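Local structure of glycosyltransferase Gtf1 (Streptococcus gordonii, 5E9T) at residues A[90-95]-A[104-109]. The protein belongs to the GT-B clan of glycosyltransferases and carries an extended beta-sheet domain in addition to its two parallel-sheet domains. The protein carries 1 engineered substitution. Numbering follows the deposited sequence.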
loop_
_atom_site.group_PDB
_atom_site.type_symbol
_atom_site.label_atom_id
_atom_site.label_comp_id
_atom_site.label_asym_id
_atom_site.label_seq_id
_atom_site.Cartn_x
_atom_site.Cartn_y
_atom_site.Cartn_z
ATOM N N GLY A 90 -25.555 -33.021 23.165
ATOM C CA GLY A 90 -26.321 -32.922 24.392
ATOM C C GLY A 90 -27.800 -32.748 24.114
ATOM O O GLY A 90 -28.254 -32.670 22.968
ATOM N N GLN A 91 -28.568 -32.704 25.202
ATOM C CA GLN A 91 -29.963 -32.329 25.091
ATOM C C GLN A 91 -30.252 -31.153 26.016
ATOM O O GLN A 91 -29.793 -31.140 27.164
ATOM C CB GLN A 91 -30.887 -33.507 25.443
ATOM C CG GLN A 91 -30.863 -34.650 24.438
ATOM C CD GLN A 91 -31.682 -34.363 23.202
ATOM O OE1 GLN A 91 -31.139 -34.201 22.110
ATOM N NE2 GLN A 91 -32.999 -34.319 23.359
ATOM N N PRO A 92 -31.007 -30.160 25.555
ATOM C CA PRO A 92 -31.263 -28.986 26.395
ATOM C C PRO A 92 -32.296 -29.274 27.472
ATOM O O PRO A 92 -33.292 -29.965 27.242
ATOM C CB PRO A 92 -31.768 -27.941 25.394
ATOM C CG PRO A 92 -32.396 -28.747 24.311
ATOM C CD PRO A 92 -31.614 -30.031 24.218
ATOM N N GLU A 93 -32.048 -28.720 28.661
ATOM C CA GLU A 93 -32.992 -28.865 29.765
ATOM C C GLU A 93 -34.264 -28.076 29.497
ATOM O O GLU A 93 -35.377 -28.590 29.652
ATOM C CB GLU A 93 -32.347 -28.388 31.065
ATOM C CG GLU A 93 -32.510 -29.332 32.232
ATOM C CD GLU A 93 -31.185 -29.908 32.680
ATOM O OE1 GLU A 93 -30.590 -29.361 33.633
ATOM O OE2 GLU A 93 -30.731 -30.897 32.066
ATOM N N ARG A 94 -34.112 -26.829 29.079
ATOM C CA ARG A 94 -35.203 -25.877 29.019
ATOM C C ARG A 94 -35.142 -25.142 27.690
ATOM O O ARG A 94 -34.115 -25.121 27.009
ATOM C CB ARG A 94 -35.104 -24.885 30.181
ATOM C CG ARG A 94 -33.652 -24.658 30.568
ATOM C CD ARG A 94 -33.476 -23.648 31.677
ATOM N NE ARG A 94 -34.101 -22.377 31.357
ATOM C CZ ARG A 94 -33.732 -21.205 31.853
ATOM N NH1 ARG A 94 -32.724 -21.118 32.710
ATOM N NH2 ARG A 94 -34.377 -20.102 31.489
ATOM N N SER A 95 -36.265 -24.539 27.327
ATOM C CA SER A 95 -36.336 -23.689 26.154
ATOM C C SER A 95 -36.893 -22.327 26.549
ATOM O O SER A 95 -37.554 -22.173 27.580
ATOM C CB SER A 95 -37.202 -24.321 25.055
ATOM O OG SER A 95 -38.331 -23.521 24.767
ATOM N N TYR A 104 -32.112 -22.164 23.694
ATOM C CA TYR A 104 -32.045 -23.500 24.269
ATOM C C TYR A 104 -30.899 -23.536 25.264
ATOM O O TYR A 104 -29.787 -23.103 24.947
ATOM C CB TYR A 104 -31.839 -24.567 23.193
ATOM C CG TYR A 104 -33.032 -24.789 22.294
ATOM C CD1 TYR A 104 -34.153 -25.461 22.753
ATOM C CD2 TYR A 104 -33.028 -24.343 20.982
ATOM C CE1 TYR A 104 -35.240 -25.673 21.933
ATOM C CE2 TYR A 104 -34.109 -24.551 20.155
ATOM C CZ TYR A 104 -35.212 -25.215 20.636
ATOM O OH TYR A 104 -36.295 -25.427 19.814
ATOM N N PHE A 105 -31.161 -24.064 26.455
ATOM C CA PHE A 105 -30.216 -23.998 27.560
ATOM C C PHE A 105 -29.625 -25.370 27.855
ATOM O O PHE A 105 -30.334 -26.380 27.846
ATOM C CB PHE A 105 -30.891 -23.441 28.814
ATOM C CG PHE A 105 -31.265 -21.994 28.708
ATOM C CD1 PHE A 105 -32.368 -21.601 27.966
ATOM C CD2 PHE A 105 -30.517 -21.024 29.355
ATOM C CE1 PHE A 105 -32.715 -20.266 27.867
ATOM C CE2 PHE A 105 -30.858 -19.690 29.262
ATOM C CZ PHE A 105 -31.960 -19.309 28.516
ATOM N N TYR A 106 -28.323 -25.392 28.128
ATOM C CA TYR A 106 -27.589 -26.611 28.464
ATOM C C TYR A 106 -26.850 -26.375 29.776
ATOM O O TYR A 106 -25.626 -26.203 29.791
ATOM C CB TYR A 106 -26.611 -26.995 27.350
ATOM C CG TYR A 106 -27.244 -27.310 26.008
ATOM C CD1 TYR A 106 -27.684 -26.298 25.164
ATOM C CD2 TYR A 106 -27.374 -28.621 25.575
ATOM C CE1 TYR A 106 -28.255 -26.589 23.933
ATOM C CE2 TYR A 106 -27.940 -28.920 24.349
ATOM C CZ TYR A 106 -28.377 -27.902 23.533
ATOM O OH TYR A 106 -28.939 -28.202 22.313
ATOM N N PRO A 107 -27.569 -26.367 30.903
ATOM C CA PRO A 107 -26.923 -25.995 32.173
ATOM C C PRO A 107 -25.826 -26.949 32.592
ATOM O O PRO A 107 -24.907 -26.540 33.313
ATOM C CB PRO A 107 -28.081 -26.004 33.184
ATOM C CG PRO A 107 -29.340 -26.112 32.370
ATOM C CD PRO A 107 -28.965 -26.789 31.094
ATOM N N GLN A 108 -25.899 -28.211 32.162
ATOM C CA GLN A 108 -24.885 -29.186 32.543
ATOM C C GLN A 108 -23.487 -28.695 32.191
ATOM O O GLN A 108 -22.537 -28.893 32.957
ATOM C CB GLN A 108 -25.172 -30.538 31.878
ATOM C CG GLN A 108 -25.582 -30.476 30.403
ATOM C CD GLN A 108 -27.066 -30.211 30.204
ATOM O OE1 GLN A 108 -27.774 -29.838 31.138
ATOM N NE2 GLN A 108 -27.545 -30.417 28.982
ATOM N N ASP A 109 -23.337 -28.065 31.026
ATOM C CA ASP A 109 -22.062 -27.508 30.598
ATOM C C ASP A 109 -21.939 -25.996 30.779
ATOM O O ASP A 109 -20.854 -25.460 30.544
ATOM C CB ASP A 109 -21.818 -27.870 29.132
ATOM C CG ASP A 109 -22.233 -29.291 28.820
ATOM O OD1 ASP A 109 -21.790 -30.208 29.545
ATOM O OD2 ASP A 109 -23.019 -29.489 27.870
#
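Arg94 lays its guanidinium flat on the ring of Phe105, a cation-pi stack in which the two planes differ by 5° and Arg94 CZ stands 3.9 Å from the ring centroid, over the middle of the face. The arginine chain bends at chi3 (-55°), which turns NE back over the ring, where Arg94 NE lies 3.9 Å from Phe105 CD1, while Arg94 CG packs against Phe105 CB. Phe105 also meets the ring of Phe112 on the next strand.

Aromatic and proline packing forms a second group, on the side where helix 81-86 lies. Pro92 CB sits over one face of Tyr106, a CH-pi contact 4.0 Å from the ring centroid, and the proline also reaches Tyr104, CB to CB. Leu85 touches Pro92 and both tyrosines.

Hydrogen bonds supply the rest, two of them between backbone groups and one from the Gln108 side chain. Phe105 N donates a nearly straight bond (168°) to Arg94 O at 3.2 Å, whereas Glu93 N to Phe105 O is weak, as is Gln108 NE2 to Gln91 O.

The strands 94-98 and 101-106 form an antiparallel hairpin at one margin of the extended sheet. Only one of the three hydrogen bonds here is not weak, so side-chain contacts probably contribute much to holding this end together: a cation-pi stack at the surface and CH-pi and apolar packing beside helix 81-86.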